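Local structure of NAD(P)-dependent oxidoreductase (Pseudomonas putida, 7A3W) at the interface of chains A and B. The protein uses NADPH to reduce imines, catalysing reductive amination and conjugate reduction as a multifunctional imine reductase. Coordinates in Å, arbitrary orientation; residue numbers count along the deposited sequence, not the author numbering. Chains: chain A/B, NAD(P)-dependent oxidoreductase.

Contact 1: the interface of chains A and B. Residues chain A 164, 176, 179-180; chain B 203, 208, 211.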
# COMPACT_ATOMS: atom_id res chain seq x y z
N LYS A 164 -12.78 6.89 -15.78
CA LYS A 164 -13.95 6.83 -14.88
C LYS A 164 -14.66 8.18 -14.95
O LYS A 164 -14.06 9.16 -14.55
CB LYS A 164 -13.53 6.52 -13.45
CG LYS A 164 -12.69 5.26 -13.27
CD LYS A 164 -13.48 3.98 -13.50
CE LYS A 164 -12.59 2.76 -13.57
NZ LYS A 164 -13.30 1.63 -14.22
N THR A 176 -12.20 12.71 -4.84
CA THR A 176 -11.90 11.28 -5.07
C THR A 176 -10.43 11.15 -5.51
O THR A 176 -9.72 10.29 -4.97
CB THR A 176 -12.87 10.71 -6.09
OG1 THR A 176 -14.15 10.70 -5.45
CG2 THR A 176 -12.48 9.34 -6.61
N ALA A 179 -8.22 11.77 -2.57
CA ALA A 179 -8.37 10.64 -1.62
C ALA A 179 -7.56 9.44 -2.11
O ALA A 179 -6.85 8.80 -1.29
CB ALA A 179 -9.82 10.26 -1.40
N LEU A 180 -7.64 9.13 -3.40
CA LEU A 180 -6.87 8.00 -3.95
C LEU A 180 -5.36 8.28 -3.89
O LEU A 180 -4.60 7.35 -3.59
CB LEU A 180 -7.34 7.74 -5.38
CG LEU A 180 -8.77 7.22 -5.50
CD1 LEU A 180 -9.22 7.26 -6.96
CD2 LEU A 180 -8.90 5.81 -4.92
N VAL B 203 -18.51 10.06 -0.85
CA VAL B 203 -18.16 8.81 -1.56
C VAL B 203 -18.23 7.69 -0.52
O VAL B 203 -17.46 7.75 0.45
CB VAL B 203 -16.77 8.90 -2.23
CG1 VAL B 203 -16.42 7.60 -2.93
CG2 VAL B 203 -16.72 10.07 -3.21
N PHE B 208 -15.37 3.75 -2.61
CA PHE B 208 -13.90 3.94 -2.49
C PHE B 208 -13.18 2.59 -2.63
O PHE B 208 -12.14 2.53 -3.29
CB PHE B 208 -13.55 4.64 -1.19
CG PHE B 208 -12.11 5.06 -1.13
CD1 PHE B 208 -11.66 6.13 -1.90
CD2 PHE B 208 -11.21 4.37 -0.33
CE1 PHE B 208 -10.34 6.53 -1.83
CE2 PHE B 208 -9.89 4.78 -0.28
CZ PHE B 208 -9.47 5.84 -1.02
N LEU B 211 -12.83 1.76 -6.32
CA LEU B 211 -11.79 2.57 -7.01
C LEU B 211 -10.37 2.18 -6.53
O LEU B 211 -9.38 2.49 -7.24
CB LEU B 211 -12.04 4.05 -6.71
CG LEU B 211 -13.32 4.61 -7.33
CD1 LEU B 211 -13.65 5.97 -6.74
CD2 LEU B 211 -13.20 4.68 -8.85
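Helix 173-200 of chain A, carrying A:Thr176, A:Ala179 and A:Leu180, packs against the first turns of helix 205-232 of chain B and the loop residue B:Val203 just ahead of it. In this imine reductase, a member of the family that joins a 6-phosphogluconate dehydrogenase-type NADPH-binding domain to a helical C-terminal domain, the long helices of the two subunits pack together. The contact is apolar: no polar bond links the two chains in this patch. B:Phe208 holds CG anti to its backbone N (chi1 -170°), which sends the ring out towards helix 173-200. There its CE1 corner is caught from opposite sides of the ring plane. A:Leu180 CD2 stands above the plane but outside the rim, off the CE1 corner, 3.5 Å from B:Phe208 CE1, while the A:Ala179 CB methyl reaches the same CE1 from the other side, tilted from the plane, at 3.8 Å. The A:Leu180 and B:Phe208 side chains run antiparallel past each other. An alanine in place of B:Phe208 would probably open a gap beside A:Leu180 CD2 and leave the A:Ala179 methyl without its aromatic partner. One helical turn earlier, A:Thr176 divides its two branches between separate neighbours. Its methyl CG2, anti to the backbone N, lies 3.6 Å from B:Leu211 CD1; its hydroxyl OG1 instead touches the B:Val203 CG2 methyl at 3.5 Å, a van der Waals contact. Both B side chains meet the threonine at about a right angle. B:Leu211 also turns its CB towards A:Leu180 CD2, 4.0 Å away, filling in beside the phenylalanine. At the margin, the aliphatic stem of A:Lys164, from strand 164-165, passes B:Leu211 more loosely.

Contact 2: the interface of chains A and B. Residues chain A 223-224, 227-228, 231; chain B 191, 205-206, 209, 212.
B:Trp191 offers one face of its indole to A:Ile223, whose CG1 sits over the five-membered ring, 3.6 Å from the centroid and offset toward the rim, in a CH-pi contact. At the edge, in the ring plane, B:Ser212 OG accepts a hydrogen bond from B:Trp191 NE1 (2.9 Å, 160° at hydrogen). This bond within chain B satisfies the indole N-H and fixes the rotation of the ring, so the serine acts as a second-shell support for the surface that receives the isoleucine. A:Ile223 spreads over that surface with both branches: CD1 reaches B:Trp191 CD1 at 3.5 Å, and CG2, anti to the backbone N, lies over the NE1 side. The other flat groups, the A:Asp228 carboxylate and the B:Gln206 amide, have planes 32° apart. As modelled, B:Gln206 OE1 lies 2.9 Å from A:Asp228 OD1 and 3.3 Å from the carbonyl A:Ala227 O; such acceptors would repel, so the amide orientation is doubtful, and a flipped amide could donate through its nitrogen. A firmer link comes from B:Lys209, whose NZ forms a salt bridge and hydrogen bond with A:Asp228 OD1 at 3.1 Å, the carboxylate oxygen accepting through its syn lone pair, on the side of OD2. The lysine sets CG anti to its backbone N (chi1 163°) and stays extended, which carries the ammonium group out to the aspartate. Its stem lies against A:Ala227, with B:Lys209 CB 3.6 Å from A:Ala227 CB. B:Val205 packs beside it, CG1 being 3.6 Å from A:Ala227 O, and A:Ala231 meets the B:Gln206 stem. The site joins the C-terminal part of helix 205-232 of chain A to the first turns of the same helix, and to helix 173-200, of chain B, and is likely to contribute to holding the two subunits together by combining an aromatic platform with an ion pair.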
# COMPACT_ATOMS: atom_id res chain seq x y z
N ILE A 223 -8.20 -4.36 2.10
CA ILE A 223 -9.08 -3.23 1.68
C ILE A 223 -10.50 -3.77 1.49
O ILE A 223 -11.42 -3.19 2.03
CB ILE A 223 -8.50 -2.55 0.42
CG1 ILE A 223 -7.26 -1.71 0.80
CG2 ILE A 223 -9.57 -1.73 -0.30
CD1 ILE A 223 -6.41 -1.31 -0.38
N LYS A 224 -10.66 -4.85 0.75
CA LYS A 224 -11.99 -5.48 0.56
C LYS A 224 -12.62 -5.80 1.92
O LYS A 224 -13.77 -5.38 2.17
CB LYS A 224 -11.81 -6.74 -0.29
CG LYS A 224 -11.52 -6.45 -1.74
CD LYS A 224 -11.51 -7.67 -2.61
CE LYS A 224 -11.06 -7.33 -4.01
NZ LYS A 224 -10.81 -8.57 -4.78
N ALA A 227 -13.33 -2.58 4.06
CA ALA A 227 -14.44 -1.81 3.44
C ALA A 227 -15.76 -2.52 3.75
O ALA A 227 -16.74 -1.83 4.07
CB ALA A 227 -14.23 -1.66 1.96
N ASP A 228 -15.80 -3.85 3.65
CA ASP A 228 -17.04 -4.62 3.92
C ASP A 228 -17.41 -4.48 5.40
O ASP A 228 -18.61 -4.27 5.70
CB ASP A 228 -16.92 -6.06 3.46
CG ASP A 228 -16.85 -6.22 1.96
OD1 ASP A 228 -17.08 -5.21 1.22
OD2 ASP A 228 -16.57 -7.37 1.53
N ALA A 231 -18.72 -0.83 6.00
CA ALA A 231 -20.08 -0.75 5.41
C ALA A 231 -21.09 -1.37 6.38
O ALA A 231 -22.20 -0.80 6.48
CB ALA A 231 -20.16 -1.46 4.08
N TRP B 191 -4.64 3.98 3.35
CA TRP B 191 -5.94 3.63 2.72
C TRP B 191 -7.09 4.19 3.56
O TRP B 191 -8.02 4.82 2.98
CB TRP B 191 -6.08 2.12 2.53
CG TRP B 191 -7.39 1.82 1.87
CD1 TRP B 191 -7.65 1.87 0.54
CD2 TRP B 191 -8.63 1.51 2.52
NE1 TRP B 191 -8.97 1.57 0.31
CE2 TRP B 191 -9.60 1.36 1.51
CE3 TRP B 191 -9.02 1.30 3.85
CZ2 TRP B 191 -10.93 1.04 1.78
CZ3 TRP B 191 -10.34 1.01 4.12
CH2 TRP B 191 -11.27 0.86 3.10
N VAL B 205 -17.77 4.10 1.40
CA VAL B 205 -16.58 3.23 1.58
C VAL B 205 -16.65 2.12 0.53
O VAL B 205 -15.60 1.77 0.02
CB VAL B 205 -16.47 2.69 3.01
CG1 VAL B 205 -17.48 1.58 3.29
CG2 VAL B 205 -15.05 2.22 3.29
N GLN B 206 -17.84 1.64 0.16
CA GLN B 206 -17.95 0.60 -0.90
C GLN B 206 -17.51 1.20 -2.24
O GLN B 206 -16.85 0.47 -3.02
CB GLN B 206 -19.35 -0.02 -1.01
CG GLN B 206 -19.66 -1.05 0.08
CD GLN B 206 -18.73 -2.24 0.12
OE1 GLN B 206 -18.06 -2.51 1.12
NE2 GLN B 206 -18.71 -3.00 -0.97
N LYS B 209 -13.73 1.51 -2.06
CA LYS B 209 -13.23 0.12 -2.27
C LYS B 209 -13.20 -0.20 -3.77
O LYS B 209 -12.22 -0.82 -4.24
CB LYS B 209 -14.12 -0.88 -1.53
CG LYS B 209 -13.99 -2.34 -1.97
CD LYS B 209 -15.13 -3.21 -1.45
CE LYS B 209 -15.22 -4.55 -2.15
NZ LYS B 209 -16.50 -5.23 -1.85
N SER B 212 -10.25 1.55 -5.37
CA SER B 212 -8.93 1.33 -4.72
C SER B 212 -7.99 0.56 -5.64
O SER B 212 -6.81 0.86 -5.67
CB SER B 212 -9.09 0.72 -3.37
OG SER B 212 -9.65 1.68 -2.49

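The C-alpha centres of contact 1 and contact 2 lie about 10 Å apart, so the two form one continuous stretch of the subunit interface. Helix 205-232 of chain B serves both: B:Phe208 and B:Leu211 point to helix 173-200 of chain A, whereas B:Val205, B:Gln206, B:Lys209 and B:Ser212 turn to helix 205-232 of chain A. Helix 173-200 also takes part in both, from opposite chains. One helix is thus wedged between two helices of the partner, greasy in contact 1 and partly charged in contact 2. Two-fold symmetry repeats each contact, consistent with an interlocked helical dimer core.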